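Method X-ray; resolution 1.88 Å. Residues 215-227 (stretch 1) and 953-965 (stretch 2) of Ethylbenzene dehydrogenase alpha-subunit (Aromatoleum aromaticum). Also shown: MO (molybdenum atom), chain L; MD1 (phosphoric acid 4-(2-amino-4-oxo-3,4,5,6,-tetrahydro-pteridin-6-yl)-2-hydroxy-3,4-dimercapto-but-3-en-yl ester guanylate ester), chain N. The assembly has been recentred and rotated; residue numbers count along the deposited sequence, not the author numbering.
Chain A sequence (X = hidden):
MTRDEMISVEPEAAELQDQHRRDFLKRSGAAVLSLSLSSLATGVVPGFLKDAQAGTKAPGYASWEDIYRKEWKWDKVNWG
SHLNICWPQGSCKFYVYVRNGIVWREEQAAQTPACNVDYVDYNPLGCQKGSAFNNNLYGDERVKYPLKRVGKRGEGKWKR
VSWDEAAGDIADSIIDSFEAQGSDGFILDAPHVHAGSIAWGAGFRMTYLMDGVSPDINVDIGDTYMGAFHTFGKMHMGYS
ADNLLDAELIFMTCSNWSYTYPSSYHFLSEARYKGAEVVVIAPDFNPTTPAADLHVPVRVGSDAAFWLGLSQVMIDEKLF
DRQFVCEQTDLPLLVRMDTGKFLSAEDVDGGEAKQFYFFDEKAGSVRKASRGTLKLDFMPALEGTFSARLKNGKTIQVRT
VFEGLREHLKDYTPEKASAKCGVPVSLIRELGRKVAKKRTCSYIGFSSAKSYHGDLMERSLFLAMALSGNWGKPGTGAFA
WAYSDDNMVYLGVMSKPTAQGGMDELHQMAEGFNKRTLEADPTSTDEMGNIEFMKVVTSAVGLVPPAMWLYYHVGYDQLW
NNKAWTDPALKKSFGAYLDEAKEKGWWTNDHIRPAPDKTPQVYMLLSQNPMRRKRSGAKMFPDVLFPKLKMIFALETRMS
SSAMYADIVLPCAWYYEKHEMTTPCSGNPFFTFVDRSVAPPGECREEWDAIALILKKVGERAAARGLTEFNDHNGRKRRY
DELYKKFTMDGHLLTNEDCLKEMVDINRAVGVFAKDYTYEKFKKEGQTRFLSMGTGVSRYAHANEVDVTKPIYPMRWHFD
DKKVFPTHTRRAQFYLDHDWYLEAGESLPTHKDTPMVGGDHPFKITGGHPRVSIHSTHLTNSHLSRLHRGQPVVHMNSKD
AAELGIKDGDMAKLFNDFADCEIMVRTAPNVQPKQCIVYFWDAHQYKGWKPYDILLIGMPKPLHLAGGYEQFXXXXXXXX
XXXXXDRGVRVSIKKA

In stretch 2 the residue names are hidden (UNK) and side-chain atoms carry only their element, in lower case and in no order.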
# COMPACT_ATOMS: atom_id res chain seq x y z
N PRO A 215 1.86 -5.77 -27.23
CA PRO A 215 0.60 -6.12 -26.63
C PRO A 215 0.04 -5.02 -25.74
O PRO A 215 0.79 -4.34 -24.99
CB PRO A 215 0.94 -7.39 -25.86
CG PRO A 215 1.96 -8.06 -26.72
CD PRO A 215 2.80 -6.91 -27.21
N ASP A 216 -1.26 -4.81 -25.86
CA ASP A 216 -1.98 -3.68 -25.17
C ASP A 216 -1.87 -3.76 -23.65
O ASP A 216 -2.33 -4.72 -23.06
CB ASP A 216 -3.45 -3.72 -25.56
CG ASP A 216 -4.21 -2.50 -25.16
OD1 ASP A 216 -4.19 -2.11 -23.98
OD2 ASP A 216 -4.89 -1.95 -26.06
N ILE A 217 -1.27 -2.75 -23.04
CA ILE A 217 -1.01 -2.74 -21.61
C ILE A 217 -2.31 -2.93 -20.83
O ILE A 217 -2.40 -3.77 -19.97
CB ILE A 217 -0.28 -1.44 -21.17
CG1 ILE A 217 -0.28 -1.28 -19.63
CG2 ILE A 217 -0.90 -0.19 -21.80
CD1 ILE A 217 0.54 -2.33 -18.90
N ASN A 218 -3.34 -2.15 -21.14
CA ASN A 218 -4.56 -2.18 -20.32
C ASN A 218 -5.36 -3.45 -20.40
O ASN A 218 -5.91 -3.91 -19.41
CB ASN A 218 -5.44 -0.98 -20.64
CG ASN A 218 -5.12 0.13 -19.75
OD1 ASN A 218 -4.13 0.84 -19.94
ND2 ASN A 218 -5.89 0.24 -18.67
N VAL A 219 -5.43 -4.00 -21.59
CA VAL A 219 -6.12 -5.27 -21.81
C VAL A 219 -5.29 -6.38 -21.10
O VAL A 219 -5.86 -7.36 -20.56
CB VAL A 219 -6.29 -5.49 -23.28
CG1 VAL A 219 -7.05 -6.81 -23.60
CG2 VAL A 219 -7.05 -4.25 -23.89
N ASP A 220 -3.96 -6.22 -21.10
CA ASP A 220 -3.07 -7.24 -20.56
C ASP A 220 -3.16 -7.29 -19.03
O ASP A 220 -3.19 -8.38 -18.43
CB ASP A 220 -1.64 -7.00 -21.04
CG ASP A 220 -0.71 -8.15 -20.70
OD1 ASP A 220 -0.92 -9.30 -21.22
OD2 ASP A 220 0.23 -7.92 -19.91
N ILE A 221 -3.25 -6.13 -18.40
CA ILE A 221 -3.35 -6.07 -16.93
C ILE A 221 -4.75 -6.40 -16.46
O ILE A 221 -4.92 -7.09 -15.45
CB ILE A 221 -2.86 -4.75 -16.37
CG1 ILE A 221 -3.64 -3.55 -16.95
CG2 ILE A 221 -1.35 -4.60 -16.64
CD1 ILE A 221 -3.01 -2.17 -16.67
N GLY A 222 -5.76 -5.98 -17.22
CA GLY A 222 -7.14 -6.18 -16.83
C GLY A 222 -7.79 -5.00 -16.18
O GLY A 222 -8.55 -5.19 -15.22
N ASP A 223 -7.45 -3.79 -16.66
CA ASP A 223 -8.05 -2.52 -16.24
C ASP A 223 -8.86 -1.90 -17.35
O ASP A 223 -8.35 -1.18 -18.20
CB ASP A 223 -7.00 -1.52 -15.86
CG ASP A 223 -6.25 -1.93 -14.63
OD1 ASP A 223 -6.81 -2.74 -13.89
OD2 ASP A 223 -5.12 -1.45 -14.43
N THR A 224 -10.13 -2.22 -17.33
CA THR A 224 -11.05 -1.84 -18.36
C THR A 224 -12.45 -1.86 -17.77
O THR A 224 -12.66 -2.43 -16.72
CB THR A 224 -11.03 -2.82 -19.49
OG1 THR A 224 -11.78 -2.26 -20.55
CG2 THR A 224 -11.68 -4.09 -19.03
N TYR A 225 -13.40 -1.20 -18.42
CA TYR A 225 -14.80 -1.29 -17.99
C TYR A 225 -15.61 -1.60 -19.21
O TYR A 225 -16.16 -0.73 -19.89
CB TYR A 225 -15.24 -0.00 -17.34
CG TYR A 225 -14.47 0.35 -16.10
CD1 TYR A 225 -14.70 -0.30 -14.89
CD2 TYR A 225 -13.55 1.38 -16.12
CE1 TYR A 225 -14.02 0.07 -13.75
CE2 TYR A 225 -12.86 1.75 -14.98
CZ TYR A 225 -13.07 1.08 -13.81
OH TYR A 225 -12.37 1.48 -12.68
N MET A 226 -15.63 -2.88 -19.53
CA MET A 226 -16.24 -3.31 -20.80
C MET A 226 -17.75 -3.12 -20.81
O MET A 226 -18.36 -2.95 -21.86
CB MET A 226 -15.84 -4.74 -21.11
CG MET A 226 -14.36 -4.86 -21.48
SD MET A 226 -14.07 -4.09 -23.07
CE MET A 226 -14.65 -5.37 -24.19
N GLY A 227 -18.35 -3.11 -19.61
CA GLY A 227 -19.76 -2.87 -19.48
C GLY A 227 -20.10 -1.41 -19.75
O GLY A 227 -21.13 -1.08 -20.33
N UNK A 953 -15.64 -3.04 -30.45
CA UNK A 953 -14.45 -2.59 -31.20
C UNK A 953 -13.21 -2.55 -30.35
O UNK A 953 -13.27 -2.63 -29.12
c UNK A 953 -17.29 2.81 -30.50
n UNK A 953 -17.90 3.43 -29.51
c UNK A 953 -14.86 -0.11 -30.76
n UNK A 953 -17.58 3.14 -31.74
n UNK A 953 -16.39 1.84 -30.26
c UNK A 953 -14.66 -1.20 -31.79
c UNK A 953 -15.67 1.10 -31.33
N UNK A 954 -12.07 -2.45 -31.01
CA UNK A 954 -10.81 -2.33 -30.32
C UNK A 954 -10.05 -1.11 -30.81
O UNK A 954 -9.89 -0.89 -32.02
c UNK A 954 -8.54 -3.39 -29.95
c UNK A 954 -6.15 -3.06 -30.26
c UNK A 954 -9.94 -3.59 -30.50
o UNK A 954 -4.71 -2.67 -28.38
c UNK A 954 -5.96 -2.90 -28.91
c UNK A 954 -8.33 -3.22 -28.58
c UNK A 954 -7.04 -2.99 -28.06
c UNK A 954 -7.43 -3.27 -30.79
N UNK A 955 -9.58 -0.33 -29.86
CA UNK A 955 -8.50 0.61 -30.09
C UNK A 955 -7.77 0.63 -28.75
O UNK A 955 -8.21 -0.03 -27.80
c UNK A 955 -9.53 3.33 -28.44
c UNK A 955 -12.27 3.13 -28.78
c UNK A 955 -11.38 2.52 -29.71
o UNK A 955 -12.62 4.46 -26.77
c UNK A 955 -9.99 2.61 -29.53
c UNK A 955 -9.01 1.98 -30.51
c UNK A 955 -11.78 3.84 -27.71
c UNK A 955 -10.41 3.94 -27.54
N UNK A 956 -6.66 1.35 -28.68
CA UNK A 956 -5.69 1.21 -27.59
C UNK A 956 -6.39 1.33 -26.23
O UNK A 956 -7.17 2.26 -26.00
c UNK A 956 -2.97 1.08 -26.22
c UNK A 956 -2.11 3.49 -25.15
c UNK A 956 -3.10 3.46 -26.15
c UNK A 956 -1.98 1.10 -25.22
c UNK A 956 -1.57 2.30 -24.69
c UNK A 956 -4.60 2.26 -27.76
c UNK A 956 -3.55 2.26 -26.67
N UNK A 957 -6.09 0.35 -25.37
CA UNK A 957 -6.64 0.18 -24.02
C UNK A 957 -8.12 -0.17 -23.93
O UNK A 957 -8.65 -0.36 -22.81
c UNK A 957 -5.73 4.29 -22.90
c UNK A 957 -6.34 1.42 -23.19
c UNK A 957 -4.88 1.77 -23.16
s UNK A 957 -4.54 3.21 -22.14
N UNK A 958 -8.79 -0.28 -25.07
CA UNK A 958 -10.23 -0.39 -25.10
C UNK A 958 -10.69 -1.51 -26.01
O UNK A 958 -10.57 -1.42 -27.20
c UNK A 958 -10.67 2.04 -24.65
o UNK A 958 -11.59 2.39 -23.91
c UNK A 958 -10.85 0.92 -25.61
n UNK A 958 -9.47 2.62 -24.63
N UNK A 959 -11.24 -2.55 -25.43
CA UNK A 959 -11.86 -3.59 -26.24
C UNK A 959 -10.95 -4.78 -26.39
O UNK A 959 -9.84 -4.79 -25.87
N UNK A 960 -11.44 -5.78 -27.11
CA UNK A 960 -10.77 -7.08 -27.27
C UNK A 960 -10.84 -7.86 -25.93
O UNK A 960 -11.07 -7.27 -24.87
c UNK A 960 -9.34 -6.94 -27.80
o UNK A 960 -8.40 -6.79 -26.77
N UNK A 961 -10.75 -9.19 -26.00
CA UNK A 961 -10.98 -10.06 -24.85
C UNK A 961 -9.79 -10.05 -23.93
O UNK A 961 -8.72 -10.46 -24.34
c UNK A 961 -10.62 -11.36 -26.83
c UNK A 961 -10.48 -9.96 -27.24
c UNK A 961 -11.20 -11.44 -25.49
N UNK A 962 -9.98 -9.59 -22.72
CA UNK A 962 -8.89 -9.49 -21.74
C UNK A 962 -8.65 -10.83 -21.03
O UNK A 962 -9.55 -11.44 -20.46
c UNK A 962 -9.20 -8.38 -20.72
N UNK A 963 -7.40 -11.32 -21.06
CA UNK A 963 -7.04 -12.61 -20.44
C UNK A 963 -6.76 -12.50 -18.96
O UNK A 963 -5.69 -12.91 -18.48
c UNK A 963 -5.79 -12.98 -21.21
c UNK A 963 -5.12 -11.62 -21.39
c UNK A 963 -6.24 -10.68 -21.71
N UNK A 964 -7.74 -11.98 -18.22
CA UNK A 964 -7.50 -11.33 -16.92
C UNK A 964 -8.51 -11.76 -15.86
O UNK A 964 -8.53 -11.20 -14.79
c UNK A 964 -6.50 -9.27 -18.07
c UNK A 964 -9.00 -9.30 -17.37
c UNK A 964 -7.56 -9.81 -17.04
N UNK A 965 -9.34 -12.73 -16.21
CA UNK A 965 -10.55 -13.09 -15.47
C UNK A 965 -10.25 -14.00 -14.29
O UNK A 965 -10.84 -15.07 -14.14
c UNK A 965 -11.52 -13.79 -16.40
o UNK A 965 -10.88 -14.95 -16.96
c UNK A 965 -11.91 -12.81 -17.57
MO MO L . -3.83 -1.75 -12.87
PB MD1 N . 3.34 -5.08 -13.61
O3B MD1 N . 3.92 -4.83 -12.16
O1B MD1 N . 3.32 -3.77 -14.31
O2B MD1 N . 3.87 -6.31 -14.24
O3A MD1 N . 1.83 -5.44 -13.27
C10 MD1 N . 0.79 -4.44 -13.19
C11 MD1 N . -0.41 -5.20 -12.67
O11 MD1 N . -0.15 -5.34 -11.24
C12 MD1 N . -1.67 -4.39 -12.85
S12 MD1 N . -1.62 -2.71 -13.16
C13 MD1 N . -2.91 -4.95 -12.70
S13 MD1 N . -4.33 -4.06 -12.84
C14 MD1 N . -3.10 -6.40 -12.44
N15 MD1 N . -3.76 -6.79 -11.24
C16 MD1 N . -3.86 -8.11 -10.87
C15 MD1 N . -4.62 -8.41 -9.76
O14 MD1 N . -5.22 -7.51 -9.11
N17 MD1 N . -4.61 -9.71 -9.40
C17 MD1 N . -3.95 -10.68 -10.14
N16 MD1 N . -4.03 -11.93 -9.71
N18 MD1 N . -3.25 -10.36 -11.25
C20 MD1 N . -3.21 -9.10 -11.62
N8 MD1 N . -2.56 -8.77 -12.76
C7 MD1 N . -2.36 -7.43 -13.25
PA MD1 N . 5.29 -5.26 -11.43
O1A MD1 N . 5.48 -4.25 -10.35
O2A MD1 N . 5.15 -6.68 -11.02
O5' MD1 N . 6.43 -5.15 -12.51
C5' MD1 N . 6.81 -3.83 -12.90
C4' MD1 N . 8.28 -3.69 -12.82
O4' MD1 N . 8.49 -2.31 -13.06
C1' MD1 N . 9.69 -2.01 -12.33
N9 MD1 N . 9.91 -0.58 -12.08
C4 MD1 N . 10.79 0.15 -12.75
N3 MD1 N . 11.63 -0.22 -13.75
C2 MD1 N . 12.44 0.68 -14.30
N2 MD1 N . 13.27 0.33 -15.32
N1 MD1 N . 12.47 1.95 -13.76
C6 MD1 N . 11.66 2.39 -12.75
O6 MD1 N . 11.71 3.56 -12.39
C5 MD1 N . 10.76 1.44 -12.21
N7 MD1 N . 9.86 1.45 -11.24
C8 MD1 N . 9.34 0.22 -11.18
C2' MD1 N . 9.53 -2.74 -11.00
O2' MD1 N . 10.79 -3.03 -10.35
C3' MD1 N . 8.73 -3.99 -11.38
O3' MD1 N . 9.55 -5.19 -11.36
O HOH W 1 -8.79 0.53 -20.23
O HOH W 2 -10.59 -2.81 -22.76

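Position 953 carries three carbons in a row, a nitrogen, then a carbon bearing two more nitrogens: a guanidinium, so R953. It lies beyond the reach of stretch 1. Position 954 has one carbon and a six-carbon ring bearing one oxygen, which makes it Y954. Its ring edge meets D216, with OH donating to D216 OD2 at a very short 2.4 Å.

Position 955 shows the same carbon, ring and oxygen, hence Y955, but its CA-to-CB bond points away and its side chain makes no contact with stretch 1. Its carbonyl opens a type II beta turn that closes at 958. Position 956 has one carbon and a bare six-carbon ring: F956. Its CE1 packs 3.8 Å from I217 CG2, adding an apolar contact beside the polar one at D216.

Position 957 holds two carbons, a sulfur and a last carbon, unbranched, so M957. Its backbone N donates to D216 OD2 at 2.7 Å, and its SD lies 3.3 Å from N218 OD1. Position 958 has two carbons, the second carrying one oxygen and one nitrogen. The elements fit N958, and the bond from ND2 to F956 O, 2.7 Å, suits an amide. That bond braces the turn from within, as does N958 N to Y955 O at 2.8 Å.

Position 959 has no side-chain atoms: G959. With phi at 101° and psi at 180°, a CB would jam against the preceding carbonyl and clash with R953 O, so glycine is required by its own chain. The bare CA receives M226 CE at 3.9 Å. Position 960 has one carbon and one oxygen, S960; its OG donates to G959 O at 2.6 Å and sits 3.4 Å from V219 CG1.

Position 961 closes three carbons onto its backbone N, giving P961, with its CA-to-CB bond pointing away. Position 962 has a single carbon, A962, whose CB points toward stretch 1 and lies 3.9 Å from V219 CG1. Position 963 again closes a three-carbon ring on N: P963, with CD 3.5 Å from V219 O. Position 964 is one carbon carrying two more, V964; its CG1 approaches G222 CA to 3.4 Å. Position 965 has one carbon bearing an oxygen and a carbon, T965, out of reach.

The contact works by making one carboxylate do two jobs. D216 OD1 caps the helix by accepting from V219 N at 3.3 Å, while D216 OD2 takes the two donors from stretch 2. One turn later, V219 fills the space along 959 to 963, though V219 O is buried without a polar partner. G222 then ends the helix with positive phi; a CB there would clash with V964 CB. Water extends the join: one molecule donates to both D223 O and M957 O, each at 2.7 Å. Next to this packed seam, D223 OD2 binds MO at 2.0 Å, tying the framework to the dehydrogenase's metal centre.

Stretch 2 953-965: RYYFMNGSPAPVT
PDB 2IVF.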